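Local coordinates for protein adenosine deaminase (Burkholderia ambifaria, PDB 4GXW) that probably catalyses the hydrolytic deamination of adenine or adenosine, as a zinc-dependent amidohydrolase of the adenosine and AMP deaminase family, at residues Val32-Cys36 against Arg238-Gly242; His112-Asn118 against Gly151-Ser157; Phe211-Ala215 against Ala339-Asp343; Leu294-Pro298 against Phe331-Asp337. All coordinates share one frame; numbering follows the deposited sequence. Where two conformers were deposited one is given.

How the contacts relate
All four contacts belong to one TIM barrel. Contact 1 spans its interior beside the zinc ion, which His35 binds directly. Contact 2 is a pair of neighbouring parallel strands, and its strand 110-117 adjoins strand 31-33 of contact 1 through the bond from Glu114 N to Glu33 O, 2.8 Å. Contact 3 is tied to contact 1 where Asp240 OD2 meets Thr214 OG1 at 2.7 Å, and to contact 2 where Glu114 OE2 meets Trp340 N at 2.8 Å. Contact 4 touches contact 1 where His297 packs on Val32, the centres about 9 Å apart, and stays clear of contact 2, about 17 Å away between centres.

Contact 1. Residues Val32-Cys36 against Arg238-Gly242; sequences VELHC and RVDHG. With ZN (zinc ion), chain C.
Asp240 and His241 face His35 across the inside of the TIM barrel, where strands 31-33 and 238-239 give way to loops that line the zinc site. Asp240 CB lies against the imidazole of His35, 3.7 Å from its CE1. With CG beside the backbone N (chi1 -57°), the carboxylate continues past ND1 of that ring, the two planes 70° apart. OD1 accepts from water 1 at 2.7 Å and is also hydrogen-bonded to Thr263 OG1, which pairs with His35 ND1 as well. OD2 ends on the hydroxyl of Thr214. Water 1 is gripped three ways, since it also donates to Leu34 O at 2.8 Å and accepts from Arg238 NE at 2.8 Å. The guanidinium of Arg238 carries Leu34 over one face, CB lying 4.1 Å above the centre of its plane, while NH2 forms a salt bridge with Glu114. Thr263 at ND1 and the zinc ion at NE2, 2.2 Å away, fix the rotation of the His35 ring. His37, His216 and Asp301 are the remaining protein ligands. The His241 ring is turned 58° from that of His35 and takes CE1 of the latter over its face, near the rim. Its ND1 is hydrogen-bonded to the hydroxyl of Tyr243. In the plane of the His241 ring, 2.7 Å from NE2, sits water 2, itself bound to zinc.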
# COMPACT_ATOMS: atom_id res chain seq x y z
N VAL A 32 -9.60 2.13 5.18
CA VAL A 32 -9.34 1.60 3.86
C VAL A 32 -7.83 1.42 3.75
O VAL A 32 -7.06 2.08 4.45
CB VAL A 32 -9.84 2.50 2.71
CG1 VAL A 32 -11.32 2.79 2.87
CG2 VAL A 32 -9.05 3.79 2.64
N GLU A 33 -7.42 0.50 2.88
CA GLU A 33 -6.00 0.37 2.52
C GLU A 33 -5.90 0.55 1.01
O GLU A 33 -6.61 -0.13 0.25
CB GLU A 33 -5.40 -0.97 2.94
CG GLU A 33 -3.92 -1.09 2.57
CD GLU A 33 -3.14 -2.01 3.47
OE1 GLU A 33 -3.50 -3.21 3.58
OE2 GLU A 33 -2.16 -1.54 4.09
N LEU A 34 -5.04 1.48 0.59
CA LEU A 34 -4.90 1.84 -0.82
C LEU A 34 -3.51 1.55 -1.37
O LEU A 34 -3.26 1.76 -2.55
CB LEU A 34 -5.20 3.32 -1.03
CG LEU A 34 -6.59 3.82 -0.63
CD1 LEU A 34 -6.71 5.31 -0.90
CD2 LEU A 34 -7.66 3.05 -1.39
N HIS A 35 -2.60 1.08 -0.52
CA HIS A 35 -1.21 0.84 -0.93
C HIS A 35 -0.68 -0.41 -0.25
O HIS A 35 -0.18 -0.36 0.87
CB HIS A 35 -0.33 2.06 -0.62
CG HIS A 35 1.06 1.99 -1.20
ND1 HIS A 35 1.77 3.13 -1.52
CD2 HIS A 35 1.86 0.94 -1.50
CE1 HIS A 35 2.95 2.78 -2.01
NE2 HIS A 35 3.03 1.45 -2.01
N CYS A 36 -0.82 -1.53 -0.94
CA CYS A 36 -0.37 -2.82 -0.43
C CYS A 36 -0.07 -3.74 -1.59
O CYS A 36 -0.91 -3.94 -2.47
CB CYS A 36 -1.45 -3.46 0.45
SG CYS A 36 -0.89 -4.98 1.22
N ARG A 238 -4.51 9.20 -8.27
CA ARG A 238 -3.84 9.42 -6.99
C ARG A 238 -2.37 9.07 -7.14
O ARG A 238 -1.96 8.56 -8.18
CB ARG A 238 -4.51 8.64 -5.84
CG ARG A 238 -4.53 7.14 -6.03
CD ARG A 238 -5.21 6.41 -4.85
NE ARG A 238 -5.03 4.97 -4.98
CZ ARG A 238 -6.01 4.06 -5.02
NH1 ARG A 238 -7.28 4.39 -4.89
NH2 ARG A 238 -5.70 2.78 -5.18
N VAL A 239 -1.58 9.38 -6.12
CA VAL A 239 -0.14 9.18 -6.15
C VAL A 239 0.30 8.26 -5.02
O VAL A 239 -0.18 8.38 -3.90
CB VAL A 239 0.60 10.54 -6.01
CG1 VAL A 239 2.09 10.35 -5.91
CG2 VAL A 239 0.27 11.45 -7.17
N ASP A 240 1.21 7.34 -5.33
CA ASP A 240 1.84 6.49 -4.32
C ASP A 240 3.20 7.04 -3.91
O ASP A 240 4.09 7.24 -4.75
CB ASP A 240 1.90 5.04 -4.79
CG ASP A 240 0.53 4.50 -5.13
OD1 ASP A 240 -0.36 4.51 -4.25
OD2 ASP A 240 0.34 4.09 -6.31
N HIS A 241 3.33 7.28 -2.60
CA HIS A 241 4.49 7.90 -1.95
C HIS A 241 4.49 9.41 -2.17
O HIS A 241 3.87 10.16 -1.42
CB HIS A 241 5.83 7.25 -2.35
CG HIS A 241 5.95 5.80 -1.98
ND1 HIS A 241 5.80 5.33 -0.69
CD2 HIS A 241 6.22 4.72 -2.75
CE1 HIS A 241 5.99 4.02 -0.69
NE2 HIS A 241 6.25 3.62 -1.93
N GLY A 242 5.17 9.86 -3.22
CA GLY A 242 5.21 11.28 -3.55
C GLY A 242 6.09 12.15 -2.70
O GLY A 242 6.03 13.36 -2.82
ZN ZN C . 4.57 0.18 -2.86
O HOH W 1 -2.76 3.39 -4.73
O HOH W 2 6.32 0.90 -2.32

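Contact 2. Residues His112-Asn118 against Gly151-Ser157; sequences HAEFFWN and GARLIPS
Ile155 fills the hollow between Glu114 and Phe116: its CD1 presses on Glu114 CB at 3.8 Å, while CG2 lies at the edge of the Phe116 ring. Ile155 and Phe116 project alongside one another, and Ser157 OG fits in beside Phe116 CD1. Farther along, His112 stands over the guanidinium of Arg153, CE1 3.8 Å above the plane, planes 76° apart. His112 NE2 donates to Glu114 OE2 at 2.7 Å, the oxygen lying in the ring plane, which fixes the ring's rotation. These are neighbouring parallel strands of the TIM barrel, in register from His112 with Gly151 to Trp117 with Pro156; six main-chain hydrogen bonds zip them together, and this face looks inward. The outward face, carrying Ala113, Phe115, Trp117, Ala152 and Leu154, is covered by helices 91-106 and 130-148. Leu154 CD1 is the bump there, wedged between Phe115 CE2 at 3.6 Å and Trp117 CB at 3.9 Å. A chi1 of 62° sets Phe115 CG between its own N and carbonyl carbon, and Ala152 CB comes to the ring edge. Ile155 O is held from opposite faces by Trp117 N and Ser157 OG. Asn118 ND2, also bonded to Asp188, reaches Ser157 O at 3.0 Å.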
# COMPACT_ATOMS: atom_id res chain seq x y z
N HIS A 112 -12.20 -1.97 3.19
CA HIS A 112 -12.02 -1.88 1.75
C HIS A 112 -10.52 -1.82 1.49
O HIS A 112 -9.83 -0.94 2.01
CB HIS A 112 -12.71 -0.62 1.21
CG HIS A 112 -12.51 -0.40 -0.25
ND1 HIS A 112 -13.27 -1.03 -1.21
CD2 HIS A 112 -11.64 0.39 -0.92
CE1 HIS A 112 -12.87 -0.64 -2.41
NE2 HIS A 112 -11.87 0.21 -2.26
N ALA A 113 -10.02 -2.75 0.68
CA ALA A 113 -8.59 -2.83 0.36
C ALA A 113 -8.37 -2.84 -1.14
O ALA A 113 -8.98 -3.64 -1.85
CB ALA A 113 -7.96 -4.08 0.98
N GLU A 114 -7.49 -1.97 -1.63
CA GLU A 114 -7.09 -2.00 -3.03
C GLU A 114 -5.62 -2.37 -3.04
O GLU A 114 -4.81 -1.70 -2.39
CB GLU A 114 -7.34 -0.63 -3.68
CG GLU A 114 -8.77 -0.15 -3.44
CD GLU A 114 -9.12 1.14 -4.14
OE1 GLU A 114 -8.31 1.67 -4.93
OE2 GLU A 114 -10.24 1.64 -3.90
N PHE A 115 -5.29 -3.45 -3.75
CA PHE A 115 -3.94 -4.02 -3.66
C PHE A 115 -3.30 -4.26 -5.02
O PHE A 115 -3.99 -4.49 -6.02
CB PHE A 115 -3.94 -5.28 -2.78
CG PHE A 115 -4.78 -6.42 -3.30
CD1 PHE A 115 -6.14 -6.50 -3.00
CD2 PHE A 115 -4.22 -7.42 -4.08
CE1 PHE A 115 -6.91 -7.57 -3.47
CE2 PHE A 115 -4.99 -8.48 -4.54
CZ PHE A 115 -6.34 -8.55 -4.25
N PHE A 116 -1.97 -4.19 -5.04
CA PHE A 116 -1.16 -4.26 -6.25
C PHE A 116 -0.69 -5.69 -6.55
O PHE A 116 -0.28 -6.43 -5.65
CB PHE A 116 0.09 -3.40 -6.10
CG PHE A 116 -0.18 -1.93 -5.87
CD1 PHE A 116 -1.07 -1.21 -6.65
CD2 PHE A 116 0.47 -1.26 -4.83
CE1 PHE A 116 -1.29 0.14 -6.42
CE2 PHE A 116 0.24 0.10 -4.60
CZ PHE A 116 -0.64 0.79 -5.41
N TRP A 117 -0.72 -6.05 -7.83
CA TRP A 117 -0.20 -7.34 -8.30
C TRP A 117 0.48 -7.08 -9.63
O TRP A 117 -0.10 -6.39 -10.48
CB TRP A 117 -1.34 -8.34 -8.48
CG TRP A 117 -1.04 -9.50 -9.41
CD1 TRP A 117 -0.04 -10.43 -9.28
CD2 TRP A 117 -1.75 -9.84 -10.61
NE1 TRP A 117 -0.09 -11.33 -10.33
CE2 TRP A 117 -1.14 -11.00 -11.14
CE3 TRP A 117 -2.86 -9.30 -11.26
CZ2 TRP A 117 -1.59 -11.59 -12.32
CZ3 TRP A 117 -3.31 -9.90 -12.41
CH2 TRP A 117 -2.68 -11.04 -12.93
N ASN A 118 1.69 -7.60 -9.82
CA ASN A 118 2.40 -7.45 -11.10
C ASN A 118 2.16 -8.64 -12.04
O ASN A 118 2.74 -9.71 -11.86
CB ASN A 118 3.90 -7.29 -10.89
CG ASN A 118 4.25 -6.14 -9.98
OD1 ASN A 118 4.49 -6.35 -8.78
ND2 ASN A 118 4.32 -4.92 -10.54
N GLY A 151 -14.45 -5.48 1.40
CA GLY A 151 -14.50 -5.20 -0.03
C GLY A 151 -13.10 -4.99 -0.56
O GLY A 151 -12.17 -4.66 0.19
N ALA A 152 -12.91 -5.18 -1.87
CA ALA A 152 -11.57 -5.07 -2.43
C ALA A 152 -11.57 -4.72 -3.90
O ALA A 152 -12.53 -5.00 -4.62
CB ALA A 152 -10.77 -6.36 -2.19
N ARG A 153 -10.48 -4.09 -4.35
CA ARG A 153 -10.19 -3.94 -5.77
C ARG A 153 -8.77 -4.42 -6.05
O ARG A 153 -7.87 -4.27 -5.22
CB ARG A 153 -10.32 -2.49 -6.23
CG ARG A 153 -11.68 -1.85 -5.99
CD ARG A 153 -12.75 -2.49 -6.86
NE ARG A 153 -14.05 -1.83 -6.68
CZ ARG A 153 -14.90 -2.11 -5.69
NH1 ARG A 153 -14.61 -3.03 -4.79
NH2 ARG A 153 -16.05 -1.45 -5.61
N LEU A 154 -8.59 -4.97 -7.25
CA LEU A 154 -7.28 -5.41 -7.73
C LEU A 154 -6.72 -4.36 -8.68
O LEU A 154 -7.43 -3.86 -9.56
CB LEU A 154 -7.43 -6.73 -8.47
CG LEU A 154 -6.18 -7.33 -9.12
CD1 LEU A 154 -5.12 -7.58 -8.05
CD2 LEU A 154 -6.54 -8.62 -9.84
N ILE A 155 -5.44 -4.03 -8.50
CA ILE A 155 -4.76 -3.04 -9.31
C ILE A 155 -3.54 -3.69 -9.96
O ILE A 155 -2.44 -3.71 -9.38
CB ILE A 155 -4.35 -1.80 -8.48
CG1 ILE A 155 -5.56 -1.20 -7.77
CG2 ILE A 155 -3.66 -0.75 -9.36
CD1 ILE A 155 -5.22 -0.05 -6.80
N PRO A 156 -3.71 -4.26 -11.16
CA PRO A 156 -2.56 -4.79 -11.90
C PRO A 156 -1.55 -3.67 -12.08
O PRO A 156 -1.93 -2.54 -12.45
CB PRO A 156 -3.18 -5.25 -13.22
CG PRO A 156 -4.62 -5.54 -12.87
CD PRO A 156 -4.99 -4.47 -11.87
N SER A 157 -0.28 -3.96 -11.84
CA SER A 157 0.72 -2.91 -11.77
C SER A 157 1.91 -3.18 -12.67
O SER A 157 2.42 -4.31 -12.75
CB SER A 157 1.20 -2.73 -10.33
OG SER A 157 0.12 -2.29 -9.51

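Contact 3. Residues Phe211-Ala215 against Ala339-Asp343; sequences FRTTA and AWVDD
Arg212 lays its aliphatic chain along one face of the Trp340 indole, CB 3.5 Å above the ring plane and over its centre. The two side chains run head to tail over one another. CD follows over the five-membered ring in a CH-pi contact, modelled too close for its exact spacing to be trusted. Because the Arg212 chain is extended from CG to NE, its guanidinium overshoots the indole and settles above the Trp340 backbone, CA lying 3.5 Å from the guanidinium plane. That plane is only 11° from the plane of the indole. The far rim of the indole, meanwhile, abuts strand 212-217: Thr213 O approaches the edge at CZ2, 3.4 Å away, and Thr214 N lies in the ring plane beyond CH2. Thr214 adds its methyl, CG2 being 3.8 Å from Trp340 CH2, while its hydroxyl turns to Asp240.

Trp340 comes from the loop joining helices 325-338 and 343-371 of the TIM barrel, and is the centre of an inverse gamma turn there. It docks that loop against the beginning of a barrel strand. Arg238 supplies a cation-pi partner on the opposite face, and Glu114 OE2 accepts from the Trp340 backbone N. With CB packed over the indole and the nearly parallel guanidinium carried beyond it, Arg212 probably serves Trp340 more as an apolar cover than as a cation.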
# COMPACT_ATOMS: atom_id res chain seq x y z
N PHE A 211 -10.15 2.78 -17.25
CA PHE A 211 -9.54 2.43 -15.97
C PHE A 211 -9.02 3.65 -15.24
O PHE A 211 -8.59 4.63 -15.86
CB PHE A 211 -8.41 1.42 -16.19
CG PHE A 211 -8.89 0.07 -16.64
CD1 PHE A 211 -9.64 -0.73 -15.79
CD2 PHE A 211 -8.61 -0.39 -17.92
CE1 PHE A 211 -10.11 -1.97 -16.22
CE2 PHE A 211 -9.06 -1.63 -18.35
CZ PHE A 211 -9.82 -2.42 -17.50
N ARG A 212 -9.04 3.58 -13.91
CA ARG A 212 -8.33 4.57 -13.09
C ARG A 212 -6.85 4.23 -13.08
O ARG A 212 -6.45 3.12 -13.47
CB ARG A 212 -8.88 4.59 -11.67
CG ARG A 212 -10.27 5.21 -11.57
CD ARG A 212 -10.74 5.06 -10.16
NE ARG A 212 -11.88 5.87 -9.75
CZ ARG A 212 -13.07 5.36 -9.45
NH1 ARG A 212 -13.28 4.06 -9.56
NH2 ARG A 212 -14.05 6.16 -9.06
N THR A 213 -6.02 5.19 -12.69
CA THR A 213 -4.59 4.96 -12.64
C THR A 213 -3.97 5.59 -11.41
O THR A 213 -4.43 6.62 -10.89
CB THR A 213 -3.84 5.46 -13.92
OG1 THR A 213 -3.75 6.88 -13.92
CG2 THR A 213 -4.49 4.99 -15.22
N THR A 214 -2.89 4.97 -10.96
CA THR A 214 -2.07 5.49 -9.87
C THR A 214 -0.61 5.23 -10.25
O THR A 214 -0.34 4.54 -11.23
CB THR A 214 -2.44 4.87 -8.50
OG1 THR A 214 -1.71 5.52 -7.46
CG2 THR A 214 -2.17 3.37 -8.48
N ALA A 215 0.33 5.78 -9.49
CA ALA A 215 1.75 5.58 -9.79
C ALA A 215 2.62 5.81 -8.57
O ALA A 215 2.43 6.80 -7.86
CB ALA A 215 2.20 6.51 -10.92
N ALA A 339 -10.27 6.50 -2.55
CA ALA A 339 -10.67 5.16 -2.95
C ALA A 339 -11.32 5.13 -4.33
O ALA A 339 -11.95 6.09 -4.78
CB ALA A 339 -11.59 4.54 -1.90
N TRP A 340 -11.18 3.99 -5.00
CA TRP A 340 -11.72 3.80 -6.33
C TRP A 340 -13.09 3.14 -6.24
O TRP A 340 -13.29 1.99 -6.65
CB TRP A 340 -10.73 3.01 -7.18
CG TRP A 340 -9.53 3.85 -7.55
CD1 TRP A 340 -9.35 5.19 -7.29
CD2 TRP A 340 -8.35 3.41 -8.23
NE1 TRP A 340 -8.13 5.60 -7.79
CE2 TRP A 340 -7.50 4.53 -8.36
CE3 TRP A 340 -7.92 2.18 -8.73
CZ2 TRP A 340 -6.25 4.45 -8.99
CZ3 TRP A 340 -6.69 2.10 -9.36
CH2 TRP A 340 -5.87 3.23 -9.48
N VAL A 341 -14.02 3.88 -5.65
CA VAL A 341 -15.41 3.47 -5.52
C VAL A 341 -16.28 4.64 -5.95
O VAL A 341 -15.77 5.75 -6.13
CB VAL A 341 -15.77 3.05 -4.07
CG1 VAL A 341 -14.97 1.84 -3.64
CG2 VAL A 341 -15.57 4.22 -3.08
N ASP A 342 -17.58 4.41 -6.12
CA ASP A 342 -18.42 5.51 -6.61
C ASP A 342 -18.76 6.55 -5.53
O ASP A 342 -18.53 6.32 -4.33
CB ASP A 342 -19.67 5.02 -7.36
CG ASP A 342 -20.61 4.21 -6.49
OD1 ASP A 342 -20.59 4.35 -5.25
OD2 ASP A 342 -21.42 3.44 -7.06
N ASP A 343 -19.31 7.68 -5.97
CA ASP A 343 -19.60 8.79 -5.07
C ASP A 343 -20.59 8.41 -3.96
O ASP A 343 -20.46 8.88 -2.83
CB ASP A 343 -20.13 9.99 -5.85
CG ASP A 343 -19.08 10.62 -6.73
OD1 ASP A 343 -17.88 10.33 -6.54
OD2 ASP A 343 -19.45 11.41 -7.62

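Contact 4. Residues Leu294-Pro298 against Phe331-Asp337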
# COMPACT_ATOMS: atom_id res chain seq x y z
N LEU A 294 -1.31 18.92 1.60
CA LEU A 294 -1.53 17.68 0.88
C LEU A 294 -2.36 16.70 1.69
O LEU A 294 -2.21 16.61 2.91
CB LEU A 294 -0.20 17.03 0.50
CG LEU A 294 0.76 17.92 -0.28
CD1 LEU A 294 2.08 17.20 -0.49
CD2 LEU A 294 0.16 18.33 -1.61
N LYS A 295 -3.23 15.96 1.00
CA LYS A 295 -4.01 14.88 1.60
C LYS A 295 -3.20 13.60 1.57
O LYS A 295 -2.93 13.07 0.49
CB LYS A 295 -5.30 14.66 0.80
CG LYS A 295 -6.31 15.78 0.90
CD LYS A 295 -7.64 15.37 0.25
CE LYS A 295 -8.73 16.41 0.48
NZ LYS A 295 -10.06 15.92 0.02
N ILE A 296 -2.82 13.10 2.74
CA ILE A 296 -2.11 11.83 2.81
C ILE A 296 -2.97 10.76 3.47
O ILE A 296 -3.95 11.06 4.16
CB ILE A 296 -0.73 11.94 3.52
CG1 ILE A 296 -0.90 12.14 5.04
CG2 ILE A 296 0.11 13.05 2.89
CD1 ILE A 296 0.43 12.18 5.80
N HIS A 297 -2.57 9.51 3.28
CA HIS A 297 -3.28 8.36 3.81
C HIS A 297 -2.26 7.26 4.07
O HIS A 297 -1.57 6.85 3.15
CB HIS A 297 -4.34 7.88 2.82
CG HIS A 297 -5.04 6.64 3.26
ND1 HIS A 297 -4.75 5.40 2.75
CD2 HIS A 297 -6.02 6.45 4.18
CE1 HIS A 297 -5.51 4.50 3.34
NE2 HIS A 297 -6.29 5.11 4.21
N PRO A 298 -2.16 6.79 5.32
CA PRO A 298 -1.11 5.82 5.67
C PRO A 298 -1.49 4.38 5.34
O PRO A 298 -2.67 4.01 5.41
CB PRO A 298 -0.99 5.99 7.18
CG PRO A 298 -2.38 6.34 7.60
CD PRO A 298 -2.93 7.21 6.50
N PHE A 331 -6.99 11.87 7.89
CA PHE A 331 -6.39 10.82 7.08
C PHE A 331 -7.43 9.75 6.69
O PHE A 331 -7.39 9.24 5.58
CB PHE A 331 -5.23 10.13 7.80
CG PHE A 331 -4.07 11.02 8.15
CD1 PHE A 331 -3.86 12.24 7.51
CD2 PHE A 331 -3.20 10.64 9.15
CE1 PHE A 331 -2.78 13.04 7.85
CE2 PHE A 331 -2.13 11.43 9.50
CZ PHE A 331 -1.92 12.64 8.86
N MET A 332 -8.31 9.41 7.62
CA MET A 332 -9.41 8.50 7.34
C MET A 332 -10.30 9.03 6.21
O MET A 332 -10.62 8.31 5.26
CB MET A 332 -10.26 8.26 8.60
CG MET A 332 -11.43 7.32 8.34
SD MET A 332 -12.54 7.14 9.75
CE MET A 332 -13.36 8.73 9.73
N LEU A 333 -10.66 10.30 6.30
CA LEU A 333 -11.46 10.93 5.26
C LEU A 333 -10.71 10.98 3.92
O LEU A 333 -11.32 10.79 2.86
CB LEU A 333 -11.93 12.32 5.70
CG LEU A 333 -12.87 12.31 6.91
CD1 LEU A 333 -13.09 13.73 7.41
CD2 LEU A 333 -14.19 11.65 6.56
N ASN A 334 -9.40 11.21 3.97
CA ASN A 334 -8.58 11.18 2.76
C ASN A 334 -8.61 9.83 2.07
O ASN A 334 -8.64 9.74 0.84
CB ASN A 334 -7.13 11.57 3.07
CG ASN A 334 -6.99 12.98 3.60
OD1 ASN A 334 -7.89 13.82 3.45
ND2 ASN A 334 -5.84 13.26 4.21
N GLY A 335 -8.56 8.76 2.85
CA GLY A 335 -8.68 7.42 2.31
C GLY A 335 -10.00 7.18 1.59
O GLY A 335 -10.03 6.53 0.53
N ILE A 336 -11.08 7.71 2.14
CA ILE A 336 -12.38 7.63 1.49
C ILE A 336 -12.35 8.40 0.16
O ILE A 336 -12.78 7.88 -0.88
CB ILE A 336 -13.50 8.17 2.40
CG1 ILE A 336 -13.72 7.21 3.57
CG2 ILE A 336 -14.79 8.33 1.60
CD1 ILE A 336 -14.49 7.80 4.74
N ASP A 337 -11.84 9.62 0.20
CA ASP A 337 -11.74 10.43 -1.02
C ASP A 337 -10.89 9.77 -2.09
O ASP A 337 -11.22 9.84 -3.27
CB ASP A 337 -11.13 11.81 -0.72
CG ASP A 337 -12.02 12.67 0.14
OD1 ASP A 337 -13.24 12.44 0.18
OD2 ASP A 337 -11.49 13.61 0.78
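Lys295 and Asp337 form the charged part of this contact. The lysine chain is extended, running past the amide of Asn334 with CG 3.6 Å from OD1, and its NZ closes a salt bridge to Asp337 OD2 at 2.8 Å. NZ meets that oxygen from above, 40° out of the carboxylate plane, whereas OD1 of the same carboxylate pairs with Arg350.

One neutral hydrogen bond joins helix to strand directly: Asn334 ND2 donates to Ile296 O at 2.9 Å. The bond is nearly straight, 168° at the hydrogen, and the acceptor lies in the amide plane, so a buried side chain of the helix grips a backbone carbonyl of the strand.

Apolar packing gathers round Phe331. Its CE1 is 3.5 Å from Ile296 CG1, a branch placed between the backbone N and the carbonyl carbon, and the two side chains project alongside each other. Pro298 CD rests against Phe331 CB at 3.9 Å, the two side chains roughly perpendicular.

The imidazole of His297 meets the helix backbone with a face and an edge. Gly335, with no side chain of its own, brings its CA over the ring face, 3.4 Å from CD2, and Phe331 O sits at the ring edge in its plane. His297 ND1 is bonded to Asn299.

The axes of strand 295-298 and of helix segment 331-337 are 96° apart, so the helix crosses the eighth strand of the TIM barrel. Strand 261-264 pairs with 295-298 in the sheet, helix 310-319 packs on Ile296, Pro298 and Phe331, and helix 343-371 takes Met332 and Ile336, whose CB atoms point away from the strand.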